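Local coordinates for Non-structural protein (Porcine reproductive and respiratory syndrome virus, PDB 3IFU) that is the zinc-binding papain-like cysteine protease Nsp1alpha, released from a viral polyprotein, and probably suppresses host interferon-beta production, at residues A[130-135]-A[164-169]. Residues are numbered along the deposited sequence; the frame is centred on the assembly and turned at random.
Sequences PIVGPV and LPQRPK
Beside the four-stranded antiparallel sheet of the papain-like protease domain, Pro130, which ends strand 127-130, and Val132 and Val135 of the loop after it meet Lys169, Gln166 and Leu164 of the irregular segment 164-169, after strand 157-160. No hydrogen bond joins 130-135 to 164-169. Val132 and Gln166 reach toward each other tip to tip: methyl CG2 of Val132 sits against both CG and the amide carbon CD of Gln166, 3.4 Å from each. Gln166 CG, anti to its carbonyl carbon (chi1 -61°), is thereby placed against that methyl, and the bend at chi2 (116°) sets CD beside it. Gln166 OE1 comes 3.6 Å from Pro130 O, two acceptors that cannot bond directly. Farther along, the bent Lys169 chain crosses the Pro130 ring, with Lys169 CD 3.8 Å from Pro130 CD, while a cation-pi contact with Phe173 engages the same lysine. At the other end, Val135 CG2 rests 4.2 Å from Leu164 CD1. Leu164 and Gln166 also touch Tyr129, and Val132 packs on Asp6 of the second subunit. The arrangement is a surface contact in which an irregular segment runs past the outermost strand of the sheet within this chain and the loop that follows it.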
ATOM      1  N   PRO A 130      -6.794  15.147  -8.320  1.00 48.71           N
ATOM      2  CA  PRO A 130      -7.011  14.840  -9.737  1.00 48.28           C
ATOM      3  C   PRO A 130      -5.791  14.034 -10.149  1.00 47.58           C
ATOM      4  O   PRO A 130      -4.668  14.485  -9.953  1.00 48.34           O
ATOM      5  CB  PRO A 130      -7.022  16.216 -10.395  1.00 48.28           C
ATOM      6  CG  PRO A 130      -7.510  17.116  -9.292  1.00 49.87           C
ATOM      7  CD  PRO A 130      -6.752  16.603  -8.098  1.00 48.07           C
ATOM      8  N   ILE A 131      -5.993  12.842 -10.692  1.00 46.69           N
ATOM      9  CA  ILE A 131      -4.854  12.026 -11.088  1.00 46.88           C
ATOM     10  C   ILE A 131      -4.062  12.737 -12.183  1.00 48.30           C
ATOM     11  O   ILE A 131      -4.617  13.121 -13.209  1.00 50.22           O
ATOM     12  CB  ILE A 131      -5.296  10.636 -11.594  1.00 43.99           C
ATOM     13  CG1 ILE A 131      -6.019   9.877 -10.481  1.00 41.69           C
ATOM     14  CG2 ILE A 131      -4.085   9.852 -12.057  1.00 41.43           C
ATOM     15  CD1 ILE A 131      -6.750   8.630 -10.960  1.00 39.65           C
ATOM     16  N   VAL A 132      -2.767  12.921 -11.946  1.00 48.76           N
ATOM     17  CA  VAL A 132      -1.881  13.583 -12.898  1.00 48.45           C
ATOM     18  C   VAL A 132      -0.583  12.807 -13.028  1.00 49.23           C
ATOM     19  O   VAL A 132       0.353  13.255 -13.688  1.00 52.50           O
ATOM     20  CB  VAL A 132      -1.530  15.025 -12.450  1.00 47.40           C
ATOM     21  CG1 VAL A 132      -2.681  15.962 -12.747  1.00 43.25           C
ATOM     22  CG2 VAL A 132      -1.194  15.037 -10.963  1.00 46.32           C
ATOM     23  N   GLY A 133      -0.537  11.643 -12.388  1.00 48.42           N
ATOM     24  CA  GLY A 133       0.651  10.814 -12.418  1.00 47.02           C
ATOM     25  C   GLY A 133       0.586   9.711 -11.377  1.00 47.39           C
ATOM     26  O   GLY A 133      -0.419   9.567 -10.686  1.00 48.05           O
ATOM     27  N   PRO A 134       1.654   8.923 -11.229  1.00 46.69           N
ATOM     28  CA  PRO A 134       1.697   7.828 -10.258  1.00 45.81           C
ATOM     29  C   PRO A 134       1.676   8.278  -8.798  1.00 43.79           C
ATOM     30  O   PRO A 134       2.276   9.282  -8.437  1.00 42.54           O
ATOM     31  CB  PRO A 134       3.009   7.110 -10.598  1.00 46.83           C
ATOM     32  CG  PRO A 134       3.350   7.582 -11.985  1.00 48.85           C
ATOM     33  CD  PRO A 134       2.920   9.008 -11.971  1.00 47.30           C
ATOM     34  N   VAL A 135       0.972   7.525  -7.962  1.00 43.78           N
ATOM     35  CA  VAL A 135       0.911   7.817  -6.534  1.00 43.56           C
ATOM     36  C   VAL A 135       1.333   6.563  -5.784  1.00 43.43           C
ATOM     37  O   VAL A 135       0.788   5.482  -6.004  1.00 43.50           O
ATOM     38  CB  VAL A 135      -0.501   8.204  -6.066  1.00 41.87           C
ATOM     39  CG1 VAL A 135      -0.507   8.382  -4.534  1.00 38.34           C
ATOM     40  CG2 VAL A 135      -0.933   9.491  -6.748  1.00 38.95           C
ATOM     41  N   LEU A 164       0.514  14.992  -0.790  1.00 48.65           N
ATOM     42  CA  LEU A 164       0.835  15.186  -2.201  1.00 52.92           C
ATOM     43  C   LEU A 164       1.137  16.622  -2.639  1.00 55.11           C
ATOM     44  O   LEU A 164       0.765  17.578  -1.959  1.00 56.05           O
ATOM     45  CB  LEU A 164      -0.293  14.607  -3.064  1.00 52.51           C
ATOM     46  CG  LEU A 164      -0.505  13.097  -2.924  1.00 53.20           C
ATOM     47  CD1 LEU A 164      -1.529  12.636  -3.959  1.00 53.46           C
ATOM     48  CD2 LEU A 164       0.818  12.363  -3.115  1.00 47.83           C
ATOM     49  N   PRO A 165       1.815  16.785  -3.794  1.00 57.56           N
ATOM     50  CA  PRO A 165       2.190  18.087  -4.359  1.00 59.19           C
ATOM     51  C   PRO A 165       1.020  18.800  -5.038  1.00 60.60           C
ATOM     52  O   PRO A 165       0.949  20.027  -5.034  1.00 60.54           O
ATOM     53  CB  PRO A 165       3.292  17.719  -5.344  1.00 57.47           C
ATOM     54  CG  PRO A 165       2.770  16.459  -5.918  1.00 59.42           C
ATOM     55  CD  PRO A 165       2.304  15.700  -4.668  1.00 59.49           C
ATOM     56  N   GLN A 166       0.112  18.032  -5.631  1.00 62.44           N
ATOM     57  CA  GLN A 166      -1.052  18.613  -6.287  1.00 64.47           C
ATOM     58  C   GLN A 166      -1.844  19.392  -5.251  1.00 64.94           C
ATOM     59  O   GLN A 166      -1.440  19.490  -4.091  1.00 65.58           O
ATOM     60  CB  GLN A 166      -1.953  17.523  -6.884  1.00 65.93           C
ATOM     61  CG  GLN A 166      -1.290  16.663  -7.942  1.00 67.82           C
ATOM     62  CD  GLN A 166      -1.171  15.210  -7.524  1.00 69.21           C
ATOM     63  OE1 GLN A 166      -2.175  14.512  -7.370  1.00 67.71           O
ATOM     64  NE2 GLN A 166       0.064  14.747  -7.333  1.00 70.35           N
ATOM     65  N   ARG A 167      -2.982  19.936  -5.669  1.00 65.69           N
ATOM     66  CA  ARG A 167      -3.824  20.704  -4.767  1.00 66.17           C
ATOM     67  C   ARG A 167      -5.060  19.886  -4.431  1.00 64.38           C
ATOM     68  O   ARG A 167      -5.809  19.481  -5.318  1.00 63.82           O
ATOM     69  CB  ARG A 167      -4.228  22.027  -5.423  1.00 69.80           C
ATOM     70  CG  ARG A 167      -3.221  22.534  -6.452  1.00 75.60           C
ATOM     71  CD  ARG A 167      -3.402  24.018  -6.766  1.00 80.59           C
ATOM     72  NE  ARG A 167      -4.804  24.432  -6.729  1.00 83.79           N
ATOM     73  CZ  ARG A 167      -5.330  25.191  -5.772  1.00 84.79           C
ATOM     74  NH1 ARG A 167      -6.617  25.518  -5.812  1.00 85.40           N
ATOM     75  NH2 ARG A 167      -4.564  25.633  -4.783  1.00 84.13           N
ATOM     76  N   PRO A 168      -5.289  19.633  -3.136  1.00 63.07           N
ATOM     77  CA  PRO A 168      -6.451  18.851  -2.711  1.00 63.57           C
ATOM     78  C   PRO A 168      -7.779  19.472  -3.119  1.00 64.05           C
ATOM     79  O   PRO A 168      -7.872  20.681  -3.323  1.00 65.66           O
ATOM     80  CB  PRO A 168      -6.285  18.783  -1.194  1.00 63.10           C
ATOM     81  CG  PRO A 168      -5.602  20.072  -0.878  1.00 62.47           C
ATOM     82  CD  PRO A 168      -4.558  20.159  -1.970  1.00 62.53           C
ATOM     83  N   LYS A 169      -8.795  18.622  -3.251  1.00 63.66           N
ATOM     84  CA  LYS A 169     -10.147  19.042  -3.602  1.00 62.71           C
ATOM     85  C   LYS A 169     -10.824  19.479  -2.301  1.00 62.45           C
ATOM     86  O   LYS A 169     -10.635  18.848  -1.266  1.00 63.63           O
ATOM     87  CB  LYS A 169     -10.912  17.864  -4.197  1.00 63.08           C
ATOM     88  CG  LYS A 169     -11.132  17.924  -5.693  1.00 64.83           C
ATOM     89  CD  LYS A 169      -9.842  18.038  -6.454  1.00 67.71           C
ATOM     90  CE  LYS A 169      -9.812  19.352  -7.211  1.00 70.48           C
ATOM     91  NZ  LYS A 169     -10.975  19.484  -8.135  1.00 68.76           N
TER